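PDB 3WG9: redox-sensing transcriptional repressor Rex from Thermoanaerobacter ethanolicus, which probably represses transcription as a DNA-binding homodimer that responds to changes in the cellular NADH/NAD(+) redox state. Local coordinates for residues 147-160 / 171-183. Residues are numbered along the deposited sequence; the frame is centred on the assembly and turned at random.
Sequences IDIGILCIPKDNAQ and IKAIWNFLPIDLK
Leu178 pushes its side chain into the hollow where the chain turns from strand 149-152 toward helix 159-168. Its CD2 lies 3.8 Å from Leu152 CB, and CG and both methyls lie against the Ile154 carbonyl oxygen. Beside it, Leu152 CG settles against Ile174 CG2 (3.8 Å). The strands run parallel, 20° apart, joined by backbone hydrogen bonds such as Gly150 N to Ala173 O (2.9 Å). Gly150, lacking a side chain, leaves a dip where Ile171 CD1 rests, 3.7 Å from Gly150 N; with CG1 anti to the backbone N (chi1 -154°), Ile171 leans that way. On the opposite face, Ile151 is the bump: CD1 meets the Trp175 ring edge at CE3, while CG2 touches Phe177 CE2 (3.7 Å). Phe177 CE2 lies over one face of the indole, toward its rim. Ile154 and Phe177 belong to the NADH site, empty in this chain. At the start of helix 159-168, Gln160 OE1 accepts from Lys183 N (2.9 Å) and NE2 donates to Lys183 O (2.8 Å), both on lone pairs in the carbonyl planes; NE2 also donates to Asp164. A leucine in place of Gln160 would probably leave these backbone groups without their mates and the 182-183 segment freer to shift. In this Rossmann beta-alpha-beta crossover, helix 159-168 packs on Leu152 and Ile171, helix 94-102 on Ile151 and Phe177, strands 85-90 and 189-192 flank the pair, and Trp175 NE1 hydrogen-bonds Ser198 of the second subunit.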
ATOM      1  N   ILE B 147       9.861 -17.182 -14.302  1.00 33.51           N
ATOM      2  CA  ILE B 147       9.387 -16.001 -13.538  1.00 31.96           C
ATOM      3  C   ILE B 147       7.975 -16.210 -13.003  1.00 31.62           C
ATOM      4  O   ILE B 147       7.055 -16.521 -13.762  1.00 32.49           O
ATOM      5  CB  ILE B 147       9.431 -14.746 -14.406  1.00 30.21           C
ATOM      6  CG1 ILE B 147      10.831 -14.573 -14.989  1.00 31.06           C
ATOM      7  CG2 ILE B 147       8.985 -13.485 -13.577  1.00 29.77           C
ATOM      8  CD1 ILE B 147      11.929 -14.442 -13.928  1.00 30.37           C
ATOM      9  N   ASP B 148       7.809 -15.931 -11.717  1.00 31.76           N
ATOM     10  CA  ASP B 148       6.550 -16.062 -11.045  1.00 32.19           C
ATOM     11  C   ASP B 148       5.785 -14.745 -11.048  1.00 31.20           C
ATOM     12  O   ASP B 148       4.590 -14.784 -11.248  1.00 30.22           O
ATOM     13  CB  ASP B 148       6.793 -16.507  -9.604  1.00 32.89           C
ATOM     14  CG  ASP B 148       7.479 -17.895  -9.534  1.00 40.02           C
ATOM     15  OD1 ASP B 148       6.947 -18.817 -10.179  1.00 40.11           O
ATOM     16  OD2 ASP B 148       8.610 -17.994  -8.995  1.00 39.55           O
ATOM     17  N   ILE B 149       6.441 -13.623 -10.718  1.00 29.03           N
ATOM     18  CA  ILE B 149       5.719 -12.367 -10.409  1.00 27.99           C
ATOM     19  C   ILE B 149       6.223 -11.272 -11.358  1.00 28.10           C
ATOM     20  O   ILE B 149       7.434 -11.139 -11.517  1.00 27.46           O
ATOM     21  CB  ILE B 149       5.935 -11.913  -8.960  1.00 27.28           C
ATOM     22  CG1 ILE B 149       5.466 -12.987  -7.947  1.00 28.35           C
ATOM     23  CG2 ILE B 149       5.232 -10.533  -8.726  1.00 25.80           C
ATOM     24  CD1 ILE B 149       5.941 -12.684  -6.467  1.00 28.14           C
ATOM     25  N   GLY B 150       5.328 -10.638 -12.118  1.00 25.88           N
ATOM     26  CA  GLY B 150       5.730  -9.458 -12.941  1.00 25.34           C
ATOM     27  C   GLY B 150       5.254  -8.217 -12.160  1.00 27.19           C
ATOM     28  O   GLY B 150       4.091  -8.100 -11.739  1.00 25.55           O
ATOM     29  N   ILE B 151       6.165  -7.303 -11.879  1.00 27.10           N
ATOM     30  CA  ILE B 151       5.787  -6.080 -11.152  1.00 26.20           C
ATOM     31  C   ILE B 151       5.710  -4.942 -12.146  1.00 27.67           C
ATOM     32  O   ILE B 151       6.693  -4.735 -12.901  1.00 28.34           O
ATOM     33  CB  ILE B 151       6.875  -5.774 -10.131  1.00 27.76           C
ATOM     34  CG1 ILE B 151       7.062  -7.004  -9.232  1.00 28.48           C
ATOM     35  CG2 ILE B 151       6.568  -4.408  -9.358  1.00 25.70           C
ATOM     36  CD1 ILE B 151       8.250  -6.926  -8.241  1.00 29.91           C
ATOM     37  N   LEU B 152       4.572  -4.234 -12.201  1.00 26.91           N
ATOM     38  CA  LEU B 152       4.336  -3.251 -13.238  1.00 29.22           C
ATOM     39  C   LEU B 152       4.587  -1.863 -12.692  1.00 30.87           C
ATOM     40  O   LEU B 152       3.890  -1.440 -11.739  1.00 30.95           O
ATOM     41  CB  LEU B 152       2.909  -3.311 -13.838  1.00 30.35           C
ATOM     42  CG  LEU B 152       2.389  -4.568 -14.537  1.00 36.27           C
ATOM     43  CD1 LEU B 152       0.932  -4.285 -14.999  1.00 37.78           C
ATOM     44  CD2 LEU B 152       3.257  -4.960 -15.742  1.00 38.73           C
ATOM     45  N   CYS B 153       5.615  -1.196 -13.225  1.00 30.33           N
ATOM     46  CA  CYS B 153       5.990   0.172 -12.773  1.00 32.72           C
ATOM     47  C   CYS B 153       6.102   1.083 -14.005  1.00 37.06           C
ATOM     48  O   CYS B 153       7.038   1.870 -14.160  1.00 39.72           O
ATOM     49  CB  CYS B 153       7.360   0.059 -12.107  1.00 30.56           C
ATOM     50  SG  CYS B 153       7.308  -0.890 -10.553  1.00 32.87           S
ATOM     51  N   ILE B 154       5.250   0.853 -14.982  1.00 38.54           N
ATOM     52  CA  ILE B 154       5.305   1.639 -16.218  1.00 42.83           C
ATOM     53  C   ILE B 154       4.162   2.631 -16.289  1.00 44.65           C
ATOM     54  O   ILE B 154       3.239   2.573 -15.466  1.00 44.81           O
ATOM     55  CB  ILE B 154       5.182   0.722 -17.423  1.00 43.95           C
ATOM     56  CG1 ILE B 154       4.234  -0.450 -17.141  1.00 44.03           C
ATOM     57  CG2 ILE B 154       6.562   0.231 -17.840  1.00 44.19           C
ATOM     58  CD1 ILE B 154       3.818  -1.055 -18.433  1.00 48.91           C
ATOM     59  N   PRO B 155       4.174   3.540 -17.286  1.00 48.94           N
ATOM     60  CA  PRO B 155       3.022   4.449 -17.370  1.00 50.30           C
ATOM     61  C   PRO B 155       1.759   3.700 -17.784  1.00 51.04           C
ATOM     62  O   PRO B 155       1.844   2.587 -18.283  1.00 46.58           O
ATOM     63  CB  PRO B 155       3.429   5.438 -18.475  1.00 52.04           C
ATOM     64  CG  PRO B 155       4.847   5.166 -18.795  1.00 52.77           C
ATOM     65  CD  PRO B 155       5.139   3.762 -18.381  1.00 50.02           C
ATOM     66  N   LYS B 156       0.586   4.308 -17.610  1.00 55.43           N
ATOM     67  CA  LYS B 156      -0.685   3.664 -18.017  1.00 59.90           C
ATOM     68  C   LYS B 156      -0.815   3.391 -19.507  1.00 62.18           C
ATOM     69  O   LYS B 156      -1.530   2.470 -19.927  1.00 62.33           O
ATOM     70  CB  LYS B 156      -1.848   4.536 -17.577  1.00 62.66           C
ATOM     71  CG  LYS B 156      -1.719   4.971 -16.130  1.00 65.08           C
ATOM     72  CD  LYS B 156      -2.848   5.915 -15.780  1.00 71.35           C
ATOM     73  CE  LYS B 156      -3.157   6.828 -16.960  1.00 75.69           C
ATOM     74  NZ  LYS B 156      -4.394   7.602 -16.712  1.00 79.69           N
ATOM     75  N   ASP B 157      -0.110   4.204 -20.294  1.00 64.86           N
ATOM     76  CA  ASP B 157      -0.002   4.062 -21.747  1.00 67.76           C
ATOM     77  C   ASP B 157      -0.168   2.630 -22.281  1.00 66.47           C
ATOM     78  O   ASP B 157      -1.265   2.236 -22.666  1.00 68.39           O
ATOM     79  CB  ASP B 157       1.318   4.669 -22.247  1.00 69.44           C
ATOM     80  CG  ASP B 157       1.264   6.190 -22.353  1.00 75.28           C
ATOM     81  OD1 ASP B 157       0.808   6.678 -23.413  1.00 81.60           O
ATOM     82  OD2 ASP B 157       1.690   6.892 -21.397  1.00 78.19           O
ATOM     83  N   ASN B 158       0.904   1.852 -22.362  1.00 65.13           N
ATOM     84  CA  ASN B 158       0.707   0.457 -22.764  1.00 61.95           C
ATOM     85  C   ASN B 158       0.723  -0.553 -21.586  1.00 57.80           C
ATOM     86  O   ASN B 158       1.253  -1.655 -21.726  1.00 55.82           O
ATOM     87  CB  ASN B 158       1.620   0.019 -23.944  1.00 63.55           C
ATOM     88  CG  ASN B 158       1.914   1.144 -24.951  1.00 66.91           C
ATOM     89  OD1 ASN B 158       2.956   1.127 -25.620  1.00 71.58           O
ATOM     90  ND2 ASN B 158       1.016   2.119 -25.059  1.00 71.27           N
ATOM     91  N   ALA B 159       0.093  -0.206 -20.461  1.00 53.68           N
ATOM     92  CA  ALA B 159      -0.062  -1.141 -19.345  1.00 49.08           C
ATOM     93  C   ALA B 159      -0.920  -2.403 -19.517  1.00 47.01           C
ATOM     94  O   ALA B 159      -0.484  -3.480 -19.111  1.00 43.80           O
ATOM     95  CB  ALA B 159      -0.419  -0.439 -18.033  1.00 48.59           C
ATOM     96  N   GLN B 160      -2.143  -2.297 -20.017  1.00 43.73           N
ATOM     97  CA  GLN B 160      -2.916  -3.491 -20.240  1.00 43.55           C
ATOM     98  C   GLN B 160      -2.225  -4.376 -21.291  1.00 43.81           C
ATOM     99  O   GLN B 160      -2.186  -5.600 -21.165  1.00 39.57           O
ATOM    100  CB  GLN B 160      -4.329  -3.139 -20.715  1.00 45.49           C
ATOM    101  CG  GLN B 160      -5.260  -4.319 -20.952  1.00 45.27           C
ATOM    102  CD  GLN B 160      -5.556  -5.102 -19.682  1.00 48.15           C
ATOM    103  OE1 GLN B 160      -6.013  -4.543 -18.685  1.00 43.77           O
ATOM    104  NE2 GLN B 160      -5.220  -6.401 -19.690  1.00 46.10           N
ATOM    105  N   ILE B 171       3.041 -15.892 -16.980  1.00 28.02           N
ATOM    106  CA  ILE B 171       3.253 -15.291 -15.640  1.00 28.93           C
ATOM    107  C   ILE B 171       2.188 -15.783 -14.664  1.00 27.32           C
ATOM    108  O   ILE B 171       1.040 -16.048 -15.043  1.00 27.59           O
ATOM    109  CB  ILE B 171       3.259 -13.706 -15.701  1.00 28.23           C
ATOM    110  CG1 ILE B 171       4.072 -13.135 -14.529  1.00 30.10           C
ATOM    111  CG2 ILE B 171       1.844 -13.107 -15.644  1.00 28.62           C
ATOM    112  CD1 ILE B 171       5.498 -13.118 -14.843  1.00 32.24           C
ATOM    113  N   LYS B 172       2.534 -15.916 -13.385  1.00 26.31           N
ATOM    114  CA  LYS B 172       1.509 -16.423 -12.421  1.00 26.37           C
ATOM    115  C   LYS B 172       0.837 -15.326 -11.603  1.00 24.78           C
ATOM    116  O   LYS B 172      -0.275 -15.499 -11.084  1.00 24.87           O
ATOM    117  CB  LYS B 172       2.103 -17.438 -11.432  1.00 26.42           C
ATOM    118  CG  LYS B 172       2.786 -18.676 -12.125  1.00 33.02           C
ATOM    119  CD  LYS B 172       3.323 -19.619 -11.002  1.00 40.57           C
ATOM    120  CE  LYS B 172       3.839 -20.965 -11.558  1.00 50.57           C
ATOM    121  NZ  LYS B 172       4.964 -20.748 -12.506  1.00 52.77           N
ATOM    122  N   ALA B 173       1.524 -14.190 -11.460  1.00 23.66           N
ATOM    123  CA  ALA B 173       0.984 -13.079 -10.677  1.00 23.95           C
ATOM    124  C   ALA B 173       1.579 -11.790 -11.203  1.00 25.64           C
ATOM    125  O   ALA B 173       2.749 -11.774 -11.683  1.00 23.71           O
ATOM    126  CB  ALA B 173       1.487 -13.232  -9.244  1.00 25.03           C
ATOM    127  N   ILE B 174       0.807 -10.723 -11.001  1.00 22.97           N
ATOM    128  CA  ILE B 174       1.202  -9.384 -11.339  1.00 24.39           C
ATOM    129  C   ILE B 174       0.983  -8.502 -10.142  1.00 24.61           C
ATOM    130  O   ILE B 174      -0.110  -8.503  -9.512  1.00 23.54           O
ATOM    131  CB  ILE B 174       0.343  -8.854 -12.541  1.00 24.19           C
ATOM    132  CG1 ILE B 174       0.819  -9.610 -13.810  1.00 26.63           C
ATOM    133  CG2 ILE B 174       0.562  -7.329 -12.708  1.00 25.88           C
ATOM    134  CD1 ILE B 174      -0.024  -9.287 -15.062  1.00 35.46           C
ATOM    135  N   TRP B 175       2.039  -7.762  -9.800  1.00 24.96           N
ATOM    136  CA  TRP B 175       1.938  -6.758  -8.720  1.00 24.04           C
ATOM    137  C   TRP B 175       1.910  -5.392  -9.406  1.00 25.29           C
ATOM    138  O   TRP B 175       2.884  -4.956 -10.029  1.00 26.53           O
ATOM    139  CB  TRP B 175       3.133  -6.924  -7.758  1.00 25.06           C
ATOM    140  CG  TRP B 175       2.979  -6.239  -6.434  1.00 22.79           C
ATOM    141  CD1 TRP B 175       1.799  -6.010  -5.758  1.00 27.49           C
ATOM    142  CD2 TRP B 175       4.018  -5.741  -5.600  1.00 24.43           C
ATOM    143  NE1 TRP B 175       2.051  -5.424  -4.522  1.00 24.39           N
ATOM    144  CE2 TRP B 175       3.407  -5.221  -4.416  1.00 23.69           C
ATOM    145  CE3 TRP B 175       5.406  -5.714  -5.708  1.00 27.93           C
ATOM    146  CZ2 TRP B 175       4.131  -4.598  -3.414  1.00 25.36           C
ATOM    147  CZ3 TRP B 175       6.145  -5.104  -4.680  1.00 27.63           C
ATOM    148  CH2 TRP B 175       5.505  -4.618  -3.517  1.00 25.58           C
ATOM    149  N   ASN B 176       0.753  -4.739  -9.378  1.00 26.69           N
ATOM    150  CA  ASN B 176       0.500  -3.620 -10.293  1.00 28.26           C
ATOM    151  C   ASN B 176       0.570  -2.282  -9.520  1.00 28.03           C
ATOM    152  O   ASN B 176      -0.286  -2.052  -8.700  1.00 26.01           O
ATOM    153  CB  ASN B 176      -0.912  -3.758 -10.887  1.00 29.74           C
ATOM    154  CG  ASN B 176      -1.323  -2.539 -11.723  1.00 33.36           C
ATOM    155  OD1 ASN B 176      -0.480  -1.871 -12.350  1.00 30.66           O
ATOM    156  ND2 ASN B 176      -2.618  -2.199 -11.667  1.00 33.59           N
ATOM    157  N   PHE B 177       1.561  -1.437  -9.782  1.00 27.53           N
ATOM    158  CA  PHE B 177       1.652  -0.105  -9.132  1.00 30.72           C
ATOM    159  C   PHE B 177       0.910   1.035  -9.840  1.00 34.54           C
ATOM    160  O   PHE B 177       0.920   2.173  -9.357  1.00 34.66           O
ATOM    161  CB  PHE B 177       3.096   0.316  -8.980  1.00 28.61           C
ATOM    162  CG  PHE B 177       3.763  -0.367  -7.832  1.00 27.72           C
ATOM    163  CD1 PHE B 177       3.764   0.240  -6.575  1.00 31.83           C
ATOM    164  CD2 PHE B 177       4.204  -1.670  -7.981  1.00 27.15           C
ATOM    165  CE1 PHE B 177       4.338  -0.392  -5.475  1.00 31.46           C
ATOM    166  CE2 PHE B 177       4.792  -2.321  -6.889  1.00 29.55           C
ATOM    167  CZ  PHE B 177       4.826  -1.693  -5.644  1.00 30.54           C
ATOM    168  N   LEU B 178       0.337   0.747 -10.997  1.00 36.59           N
ATOM    169  CA  LEU B 178      -0.339   1.798 -11.733  1.00 42.27           C
ATOM    170  C   LEU B 178      -1.721   1.996 -11.192  1.00 44.69           C
ATOM    171  O   LEU B 178      -2.418   1.015 -10.931  1.00 43.66           O
ATOM    172  CB  LEU B 178      -0.454   1.500 -13.215  1.00 43.14           C
ATOM    173  CG  LEU B 178       0.441   0.602 -14.067  1.00 49.58           C
ATOM    174  CD1 LEU B 178       0.374   1.205 -15.478  1.00 52.79           C
ATOM    175  CD2 LEU B 178       1.882   0.370 -13.611  1.00 49.03           C
ATOM    176  N   PRO B 179      -2.153   3.267 -11.128  1.00 48.58           N
ATOM    177  CA  PRO B 179      -3.396   3.637 -10.491  1.00 50.93           C
ATOM    178  C   PRO B 179      -4.574   3.265 -11.368  1.00 53.22           C
ATOM    179  O   PRO B 179      -5.535   4.013 -11.400  1.00 56.27           O
ATOM    180  CB  PRO B 179      -3.283   5.169 -10.391  1.00 52.70           C
ATOM    181  CG  PRO B 179      -2.495   5.560 -11.599  1.00 54.47           C
ATOM    182  CD  PRO B 179      -1.492   4.419 -11.771  1.00 49.39           C
ATOM    183  N   ILE B 180      -4.514   2.122 -12.035  1.00 53.82           N
ATOM    184  CA  ILE B 180      -5.610   1.580 -12.842  1.00 56.58           C
ATOM    185  C   ILE B 180      -5.781   0.059 -12.664  1.00 56.54           C
ATOM    186  O   ILE B 180      -4.808  -0.670 -12.549  1.00 55.56           O
ATOM    187  CB  ILE B 180      -5.321   1.868 -14.302  1.00 58.14           C
ATOM    188  CG1 ILE B 180      -5.739   3.310 -14.610  1.00 62.54           C
ATOM    189  CG2 ILE B 180      -5.998   0.862 -15.224  1.00 60.03           C
ATOM    190  CD1 ILE B 180      -5.230   3.776 -15.952  1.00 66.87           C
ATOM    191  N   ASP B 181      -7.015  -0.417 -12.641  1.00 57.11           N
ATOM    192  CA  ASP B 181      -7.292  -1.829 -12.422  1.00 57.06           C
ATOM    193  C   ASP B 181      -7.296  -2.684 -13.718  1.00 56.22           C
ATOM    194  O   ASP B 181      -8.235  -2.637 -14.535  1.00 57.91           O
ATOM    195  CB  ASP B 181      -8.548  -2.007 -11.562  1.00 57.38           C
ATOM    196  CG  ASP B 181      -8.312  -1.617 -10.087  1.00 62.29           C
ATOM    197  OD1 ASP B 181      -7.283  -0.974  -9.753  1.00 65.20           O
ATOM    198  OD2 ASP B 181      -9.143  -1.987  -9.232  1.00 66.27           O
ATOM    199  N   LEU B 182      -6.228  -3.476 -13.864  1.00 52.15           N
ATOM    200  CA  LEU B 182      -5.959  -4.300 -15.063  1.00 49.11           C
ATOM    201  C   LEU B 182      -6.877  -5.517 -15.207  1.00 46.03           C
ATOM    202  O   LEU B 182      -7.424  -5.968 -14.226  1.00 45.92           O
ATOM    203  CB  LEU B 182      -4.504  -4.765 -15.053  1.00 46.86           C
ATOM    204  CG  LEU B 182      -3.509  -3.612 -15.046  1.00 49.29           C
ATOM    205  CD1 LEU B 182      -2.136  -4.206 -14.951  1.00 48.66           C
ATOM    206  CD2 LEU B 182      -3.624  -2.712 -16.268  1.00 52.45           C
ATOM    207  N   LYS B 183      -7.011  -6.046 -16.416  1.00 45.44           N
ATOM    208  CA  LYS B 183      -7.786  -7.248 -16.672  1.00 45.98           C
ATOM    209  C   LYS B 183      -6.807  -8.427 -16.872  1.00 43.57           C
ATOM    210  O   LYS B 183      -5.940  -8.331 -17.755  1.00 42.95           O
ATOM    211  CB  LYS B 183      -8.578  -7.100 -17.971  1.00 48.00           C
ATOM    212  CG  LYS B 183      -9.652  -6.014 -17.961  1.00 55.55           C
ATOM    213  CD  LYS B 183     -10.304  -5.853 -16.601  1.00 61.63           C
ATOM    214  CE  LYS B 183     -11.044  -4.512 -16.526  1.00 69.24           C
ATOM    215  NZ  LYS B 183     -11.924  -4.345 -17.724  1.00 70.14           N
TER
HETATM  216  O   HOH W   1       5.920 -18.599 -14.901  1.00 46.39           O